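Local coordinates for protein transcriptional regulator (Streptococcus pneumoniae, PDB 2GNP) that probably regulates transcription in response to a sugar-type effector, recognised by this putative sugar-binding domain, at residues D152-G157 and E216-I221; C191-D196 and T210-L215. All coordinates share one frame; numbering follows the deposited sequence.

Of the four segments, 152-157 comes first along the chain; it lies on strand 153-160, inside the sheet. Contact 1 joins it to 216-221 and closes a loop of 58 intervening residues. Contact 2 lies wholly within that loop. It closes a shorter one, from the hairpin segment 191-196 to 210-215. The contacts therefore nest and do not cross. Leu215 is followed directly by Glu216, so one continuous run serves both. Contact 1 sets helix 215-218 against the central strand; contact 2 ties the loop before that helix to the hairpin. They also touch: Val156 CG1 is 3.8 Å from Cys191 SG, and Ile221 CD1 is 3.9 Å from Ile213 CD1.

Contact 1: D152-G157 and E216-I221; sequences DIAVVG and EDLKNI
The peptide plane joining Asp152 to Ile153 has Ile221 over one face: the CG2 methyl of Ile221 sits 3.5 Å from Asp152 O and lies above the carbonyl group. The other flat group is the Asn220 amide. It meets Glu216 O at its edge, in its own plane, and Asn220 ND2 donates an almost straight 2.8 Å bond to that oxygen (179°). This bond holds the helix end and the following turn together. Leu218 to Ile221 form a type I turn, with Ile221 N bonded to Leu218 O.

The contact itself is apolar, with no hydrogen bond across it. Ala154 points its CB toward segment 216-221 and meets two methyl groups, one from the helix and one from the turn after it. Ile221 CD1 is 3.6 Å from Ala154 CB, and Leu218 CD1 is 4.0 Å from it. Leu218 CG is anti to its backbone N (chi1 176°), which carries the leucine tip to the strand. The same CD1 makes a looser contact with Val156 CG1. The two branches of Ile221 divide the work: CG2 lies over the peptide, while CG1 carries CD1 to Ala154.

Ile153 and Val155 point away and pack on helix 36-54. Asp152 turns its carboxylate to Lys60 N. Ala154 bonds through its backbone to Gln223, at the next parallel strand. The strand thus has helices on both faces and parallel neighbours 60-63 and 223-227, the layered alpha/beta pattern of a Rossmann-like domain.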
ATOM      1  N   ASP A 152     -11.354  -0.878  -9.190  1.00 12.65           N
ATOM      2  CA  ASP A 152     -12.105   0.211  -8.575  1.00 12.29           C
ATOM      3  C   ASP A 152     -11.418   0.772  -7.320  1.00 12.61           C
ATOM      4  O   ASP A 152     -11.442   1.972  -7.085  1.00 13.96           O
ATOM      5  CB  ASP A 152     -13.504  -0.259  -8.177  1.00 13.48           C
ATOM      6  CG  ASP A 152     -14.330  -0.614  -9.392  1.00 16.88           C
ATOM      7  OD1 ASP A 152     -14.673   0.319 -10.153  1.00 17.95           O
ATOM      8  OD2 ASP A 152     -14.552  -1.794  -9.651  1.00 16.95           O
ATOM      9  N   ILE A 153     -10.871  -0.135  -6.510  1.00 11.56           N
ATOM     10  CA  ILE A 153     -10.252   0.258  -5.230  1.00 10.70           C
ATOM     11  C   ILE A 153      -8.944  -0.499  -5.136  1.00 10.57           C
ATOM     12  O   ILE A 153      -8.856  -1.607  -5.627  1.00 11.74           O
ATOM     13  CB  ILE A 153     -11.114  -0.157  -4.061  1.00 11.72           C
ATOM     14  CG1 ILE A 153     -12.432   0.636  -4.102  1.00 14.49           C
ATOM     15  CG2 ILE A 153     -10.332   0.017  -2.731  1.00 13.53           C
ATOM     16  CD1 ILE A 153     -13.434   0.056  -3.050  1.00 20.14           C
ATOM     17  N   ALA A 154      -7.928   0.169  -4.624  1.00 10.63           N
ATOM     18  CA  ALA A 154      -6.687  -0.546  -4.196  1.00 12.16           C
ATOM     19  C   ALA A 154      -6.547  -0.249  -2.714  1.00 11.12           C
ATOM     20  O   ALA A 154      -6.820   0.870  -2.300  1.00 12.52           O
ATOM     21  CB  ALA A 154      -5.506  -0.005  -4.913  1.00 13.02           C
ATOM     22  N   VAL A 155      -6.061  -1.225  -1.957  1.00 10.33           N
ATOM     23  CA  VAL A 155      -5.771  -1.081  -0.510  1.00 10.95           C
ATOM     24  C   VAL A 155      -4.336  -1.486  -0.329  1.00 11.51           C
ATOM     25  O   VAL A 155      -4.026  -2.626  -0.586  1.00 10.39           O
ATOM     26  CB  VAL A 155      -6.711  -1.937   0.367  1.00 12.12           C
ATOM     27  CG1 VAL A 155      -6.608  -1.521   1.886  1.00 12.20           C
ATOM     28  CG2 VAL A 155      -8.202  -1.727  -0.136  1.00 13.61           C
ATOM     29  N   VAL A 156      -3.508  -0.565   0.190  1.00 10.03           N
ATOM     30  CA  VAL A 156      -2.051  -0.807   0.210  1.00 10.25           C
ATOM     31  C   VAL A 156      -1.416  -0.267   1.524  1.00  9.59           C
ATOM     32  O   VAL A 156      -1.918   0.679   2.162  1.00 11.19           O
ATOM     33  CB  VAL A 156      -1.342  -0.126  -0.992  1.00  9.75           C
ATOM     34  CG1 VAL A 156      -1.922  -0.611  -2.319  1.00 12.03           C
ATOM     35  CG2 VAL A 156      -1.357   1.428  -0.871  1.00 11.40           C
ATOM     36  N   GLY A 157      -0.359  -0.925   1.947  1.00 10.98           N
ATOM     37  CA  GLY A 157       0.549  -0.345   2.953  1.00 12.42           C
ATOM     38  C   GLY A 157       1.689   0.374   2.203  1.00 12.90           C
ATOM     39  O   GLY A 157       1.776   0.327   0.960  1.00 14.33           O
ATOM     40  N   GLU A 216       2.087   3.392 -12.682  1.00 13.66           N
ATOM     41  CA  GLU A 216       1.168   4.001 -13.635  1.00 15.56           C
ATOM     42  C   GLU A 216      -0.268   3.519 -13.481  1.00 13.67           C
ATOM     43  O   GLU A 216      -1.210   4.328 -13.384  1.00 14.94           O
ATOM     44  CB  GLU A 216       1.695   3.735 -15.048  1.00 15.32           C
ATOM     45  CG  GLU A 216       0.839   4.240 -16.183  1.00 21.65           C
ATOM     46  CD  GLU A 216       0.774   5.760 -16.287  1.00 25.74           C
ATOM     47  OE1 GLU A 216       1.686   6.506 -15.776  1.00 27.61           O
ATOM     48  OE2 GLU A 216      -0.235   6.220 -16.869  1.00 30.05           O
ATOM     49  N   ASP A 217      -0.445   2.206 -13.373  1.00 12.69           N
ATOM     50  CA  ASP A 217      -1.783   1.680 -13.168  1.00 13.15           C
ATOM     51  C   ASP A 217      -2.272   1.984 -11.741  1.00 12.61           C
ATOM     52  O   ASP A 217      -3.444   2.409 -11.556  1.00 12.23           O
ATOM     53  CB  ASP A 217      -1.840   0.201 -13.484  1.00 14.17           C
ATOM     54  CG  ASP A 217      -1.786  -0.069 -15.004  1.00 16.38           C
ATOM     55  OD1 ASP A 217      -2.296   0.801 -15.769  1.00 18.55           O
ATOM     56  OD2 ASP A 217      -1.314  -1.169 -15.387  1.00 19.89           O
ATOM     57  N   LEU A 218      -1.403   1.790 -10.749  1.00 11.06           N
ATOM     58  CA  LEU A 218      -1.837   2.105  -9.363  1.00 11.93           C
ATOM     59  C   LEU A 218      -2.380   3.514  -9.231  1.00 11.76           C
ATOM     60  O   LEU A 218      -3.450   3.715  -8.655  1.00 13.76           O
ATOM     61  CB  LEU A 218      -0.673   1.895  -8.395  1.00 10.12           C
ATOM     62  CG  LEU A 218      -1.024   2.292  -6.970  1.00 11.73           C
ATOM     63  CD1 LEU A 218      -2.033   1.325  -6.358  1.00 15.48           C
ATOM     64  CD2 LEU A 218       0.333   2.222  -6.160  1.00 16.83           C
ATOM     65  N   LYS A 219      -1.671   4.469  -9.803  1.00 13.11           N
ATOM     66  CA  LYS A 219      -1.976   5.869  -9.570  1.00 14.10           C
ATOM     67  C   LYS A 219      -3.181   6.382 -10.356  1.00 13.31           C
ATOM     68  O   LYS A 219      -3.577   7.527 -10.210  1.00 13.28           O
ATOM     69  CB  LYS A 219      -0.747   6.758  -9.759  1.00 14.63           C
ATOM     70  CG  LYS A 219      -0.398   7.069 -11.180  1.00 14.34           C
ATOM     71  CD  LYS A 219       1.012   7.602 -11.293  1.00 20.42           C
ATOM     72  CE  LYS A 219       1.258   8.343 -12.604  1.00 26.24           C
ATOM     73  NZ  LYS A 219       2.684   8.797 -12.844  1.00 35.39           N
ATOM     74  N   ASN A 220      -3.748   5.508 -11.185  1.00 13.69           N
ATOM     75  CA  ASN A 220      -4.962   5.820 -11.933  1.00 15.35           C
ATOM     76  C   ASN A 220      -6.201   5.063 -11.458  1.00 15.47           C
ATOM     77  O   ASN A 220      -7.285   5.235 -12.028  1.00 15.38           O
ATOM     78  CB  ASN A 220      -4.680   5.585 -13.418  1.00 15.55           C
ATOM     79  CG  ASN A 220      -3.928   6.763 -14.039  1.00 17.94           C
ATOM     80  OD1 ASN A 220      -4.581   7.768 -14.355  1.00 20.17           O
ATOM     81  ND2 ASN A 220      -2.579   6.678 -14.190  1.00 16.64           N
ATOM     82  N   ILE A 221      -6.031   4.232 -10.412  1.00 14.61           N
ATOM     83  CA  ILE A 221      -7.202   3.595  -9.763  1.00 13.06           C
ATOM     84  C   ILE A 221      -8.072   4.683  -9.152  1.00 13.13           C
ATOM     85  O   ILE A 221      -7.563   5.579  -8.470  1.00 14.01           O
ATOM     86  CB  ILE A 221      -6.750   2.560  -8.681  1.00 11.04           C
ATOM     87  CG1 ILE A 221      -6.071   1.399  -9.405  1.00 12.46           C
ATOM     88  CG2 ILE A 221      -7.974   2.117  -7.820  1.00 13.88           C
ATOM     89  CD1 ILE A 221      -5.363   0.351  -8.502  1.00 12.29           C
TER

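Contact 2: C191-D196 and T210-L215; sequences CCRFFD and TIAISL
Cys191 and Ala212 bring their backbones together, with CA atoms 6.6 Å apart, where the tip of a beta hairpin meets an irregular loop. Strands 188-190 and 193-195 form the hairpin. Cys191 and Cys192 both have positive phi, consistent with a type I' turn at its tip. The loop is tight against this tip: Ala212 CB is 3.3 Å from Cys191 O. Cys191 SG packs on Ile213 CG2, and Cys192 O faces Thr210 CG2.

Arg193 has the largest share of the contact. Its chain is extended from CG to NE, which carries the guanidinium to the loop backbone. Arg193 NE donates to Ile213 O at 2.7 Å (158°). Arg193 NH2 donates to Ala212 O at 2.9 Å (166°). Both oxygens lie at the edge of the guanidinium, near its plane. Seen from the carbonyls, however, the donors stand above the carbonyl planes and not on a lone pair. Thr210 CB covers one face, 4.1 Å from Arg193 NH1. Leu215 runs alongside the aliphatic part in the opposite direction, with its CG 4.1 Å from Arg193 CD.

Arg193 NH1 has partners outside the two segments: a salt bridge to Glu201 and a bond to Gln207 O. These charged and carbonyl groups probably stabilise the positive charge. Ser214 is the N-cap of helix 215-218, its OG bonded to Asp217 N. Thr210 OG1 is hydrogen-bonded to Leu206 O; a water donates to both Thr210 OG1 and Cys192 O. A second water accepts from Arg193 NH2 at 2.9 Å and donates to Thr210 O, at the guanidinium edge.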
ATOM      1  N   CYS A 191       3.354  -1.454  -3.271  1.00 13.90           N
ATOM      2  CA  CYS A 191       3.094  -2.556  -4.203  1.00 14.96           C
ATOM      3  C   CYS A 191       4.401  -3.233  -4.677  1.00 14.66           C
ATOM      4  O   CYS A 191       4.481  -3.672  -5.804  1.00 15.02           O
ATOM      5  CB  CYS A 191       2.284  -2.114  -5.405  1.00 15.68           C
ATOM      6  SG  CYS A 191       0.600  -1.640  -4.905  1.00 17.59           S
ATOM      7  N   CYS A 192       5.376  -3.270  -3.790  1.00 15.57           N
ATOM      8  CA  CYS A 192       6.660  -3.906  -4.018  1.00 15.56           C
ATOM      9  C   CYS A 192       7.522  -3.219  -5.082  1.00 16.44           C
ATOM     10  O   CYS A 192       8.451  -3.838  -5.619  1.00 17.74           O
ATOM     11  CB  CYS A 192       6.419  -5.414  -4.327  1.00 16.75           C
ATOM     12  SG  CYS A 192       5.604  -6.256  -2.921  1.00 21.64           S
ATOM     13  N   ARG A 193       7.234  -1.954  -5.349  1.00 13.66           N
ATOM     14  CA  ARG A 193       8.042  -1.095  -6.246  1.00 14.98           C
ATOM     15  C   ARG A 193       8.711  -0.030  -5.438  1.00 15.91           C
ATOM     16  O   ARG A 193       8.090   0.567  -4.553  1.00 16.53           O
ATOM     17  CB  ARG A 193       7.253  -0.558  -7.410  1.00 15.69           C
ATOM     18  CG  ARG A 193       6.798  -1.758  -8.297  1.00 13.79           C
ATOM     19  CD  ARG A 193       5.893  -1.213  -9.391  1.00 14.89           C
ATOM     20  NE  ARG A 193       5.421  -2.264 -10.300  1.00 12.27           N
ATOM     21  CZ  ARG A 193       6.189  -2.874 -11.195  1.00 14.40           C
ATOM     22  NH1 ARG A 193       7.497  -2.524 -11.298  1.00 12.80           N
ATOM     23  NH2 ARG A 193       5.691  -3.849 -11.986  1.00 13.86           N
ATOM     24  N   PHE A 194       9.992   0.169  -5.741  1.00 13.96           N
ATOM     25  CA  PHE A 194      10.890   0.987  -4.926  1.00 13.37           C
ATOM     26  C   PHE A 194      11.026   2.335  -5.559  1.00 14.09           C
ATOM     27  O   PHE A 194      11.267   2.424  -6.767  1.00 16.84           O
ATOM     28  CB  PHE A 194      12.246   0.258  -4.775  1.00 13.81           C
ATOM     29  CG  PHE A 194      12.106  -1.010  -3.941  1.00 11.82           C
ATOM     30  CD1 PHE A 194      12.218  -0.926  -2.563  1.00 15.40           C
ATOM     31  CD2 PHE A 194      11.767  -2.235  -4.524  1.00 14.36           C
ATOM     32  CE1 PHE A 194      12.035  -2.043  -1.778  1.00 15.09           C
ATOM     33  CE2 PHE A 194      11.548  -3.378  -3.701  1.00 15.54           C
ATOM     34  CZ  PHE A 194      11.707  -3.262  -2.346  1.00 17.00           C
ATOM     35  N   PHE A 195      10.919   3.370  -4.738  1.00 13.94           N
ATOM     36  CA  PHE A 195      10.994   4.742  -5.282  1.00 12.43           C
ATOM     37  C   PHE A 195      11.930   5.635  -4.488  1.00 14.14           C
ATOM     38  O   PHE A 195      12.258   5.354  -3.324  1.00 13.66           O
ATOM     39  CB  PHE A 195       9.607   5.363  -5.348  1.00 14.05           C
ATOM     40  CG  PHE A 195       8.823   5.240  -4.055  1.00 13.09           C
ATOM     41  CD1 PHE A 195       7.766   4.324  -3.946  1.00 15.68           C
ATOM     42  CD2 PHE A 195       9.176   5.993  -2.940  1.00 15.76           C
ATOM     43  CE1 PHE A 195       7.012   4.225  -2.736  1.00 15.54           C
ATOM     44  CE2 PHE A 195       8.463   5.891  -1.747  1.00 16.86           C
ATOM     45  CZ  PHE A 195       7.380   4.973  -1.650  1.00 15.16           C
ATOM     46  N   ASP A 196      12.324   6.730  -5.147  1.00 15.01           N
ATOM     47  CA  ASP A 196      13.133   7.755  -4.526  1.00 17.48           C
ATOM     48  C   ASP A 196      12.325   8.823  -3.789  1.00 17.61           C
ATOM     49  O   ASP A 196      11.112   8.678  -3.552  1.00 17.02           O
ATOM     50  CB  ASP A 196      14.068   8.362  -5.582  1.00 17.49           C
ATOM     51  CG  ASP A 196      13.338   9.287  -6.563  1.00 22.98           C
ATOM     52  OD1 ASP A 196      12.108   9.564  -6.409  1.00 17.81           O
ATOM     53  OD2 ASP A 196      14.016   9.815  -7.475  1.00 24.55           O
ATOM     54  N   THR A 210       9.754  -7.333 -11.725  1.00 14.59           N
ATOM     55  CA  THR A 210       8.795  -7.389 -10.590  1.00 13.61           C
ATOM     56  C   THR A 210       7.372  -7.735 -11.103  1.00 13.51           C
ATOM     57  O   THR A 210       6.885  -7.165 -12.086  1.00 12.90           O
ATOM     58  CB  THR A 210       8.826  -6.067  -9.831  1.00 14.57           C
ATOM     59  OG1 THR A 210      10.162  -5.864  -9.346  1.00 15.33           O
ATOM     60  CG2 THR A 210       7.829  -6.071  -8.630  1.00 14.14           C
ATOM     61  N   ILE A 211       6.745  -8.693 -10.387  1.00 12.69           N
ATOM     62  CA  ILE A 211       5.457  -9.190 -10.786  1.00 11.86           C
ATOM     63  C   ILE A 211       4.428  -8.440  -9.923  1.00 12.15           C
ATOM     64  O   ILE A 211       3.947  -8.937  -8.906  1.00 12.81           O
ATOM     65  CB  ILE A 211       5.307 -10.729 -10.620  1.00 13.26           C
ATOM     66  CG1 ILE A 211       6.385 -11.472 -11.424  1.00 13.77           C
ATOM     67  CG2 ILE A 211       3.908 -11.153 -11.132  1.00 11.48           C
ATOM     68  CD1 ILE A 211       6.402 -11.144 -12.892  1.00 15.44           C
ATOM     69  N   ALA A 212       4.151  -7.209 -10.307  1.00 11.68           N
ATOM     70  CA  ALA A 212       3.211  -6.358  -9.542  1.00 12.21           C
ATOM     71  C   ALA A 212       2.553  -5.365 -10.456  1.00 10.59           C
ATOM     72  O   ALA A 212       3.053  -5.044 -11.537  1.00 10.60           O
ATOM     73  CB  ALA A 212       3.996  -5.576  -8.476  1.00 11.99           C
ATOM     74  N   ILE A 213       1.430  -4.823 -10.005  1.00 10.24           N
ATOM     75  CA  ILE A 213       0.833  -3.677 -10.704  1.00 10.02           C
ATOM     76  C   ILE A 213       1.860  -2.576 -10.917  1.00 11.01           C
ATOM     77  O   ILE A 213       2.692  -2.357 -10.076  1.00 11.65           O
ATOM     78  CB  ILE A 213      -0.402  -3.150  -9.956  1.00 11.02           C
ATOM     79  CG1 ILE A 213      -1.219  -2.172 -10.788  1.00 12.21           C
ATOM     80  CG2 ILE A 213      -0.043  -2.570  -8.564  1.00 11.26           C
ATOM     81  CD1 ILE A 213      -2.569  -1.797 -10.058  1.00 11.38           C
ATOM     82  N   SER A 214       1.812  -1.934 -12.077  1.00 11.57           N
ATOM     83  CA  SER A 214       2.713  -0.770 -12.272  1.00 12.73           C
ATOM     84  C   SER A 214       2.280   0.444 -11.458  1.00 13.18           C
ATOM     85  O   SER A 214       1.102   0.606 -11.135  1.00 12.59           O
ATOM     86  CB  SER A 214       2.752  -0.418 -13.753  1.00 13.08           C
ATOM     87  OG  SER A 214       1.529   0.150 -14.216  1.00 13.59           O
ATOM     88  N   LEU A 215       3.223   1.351 -11.147  1.00 13.91           N
ATOM     89  CA  LEU A 215       2.855   2.610 -10.483  1.00 14.42           C
ATOM     90  C   LEU A 215       1.873   3.421 -11.352  1.00 13.66           C
ATOM     91  O   LEU A 215       0.910   3.998 -10.837  1.00 14.16           O
ATOM     92  CB  LEU A 215       4.115   3.435 -10.183  1.00 15.69           C
ATOM     93  CG  LEU A 215       5.104   2.797  -9.239  1.00 15.16           C
ATOM     94  CD1 LEU A 215       6.178   3.810  -8.835  1.00 16.32           C
ATOM     95  CD2 LEU A 215       4.393   2.323  -7.976  1.00 14.20           C
TER
HETATM   96  O   HOH W   1      10.442  -3.925  -7.424  1.00 17.76           O
HETATM   97  O   HOH W   2       7.177  -5.288 -14.023  1.00 17.55           O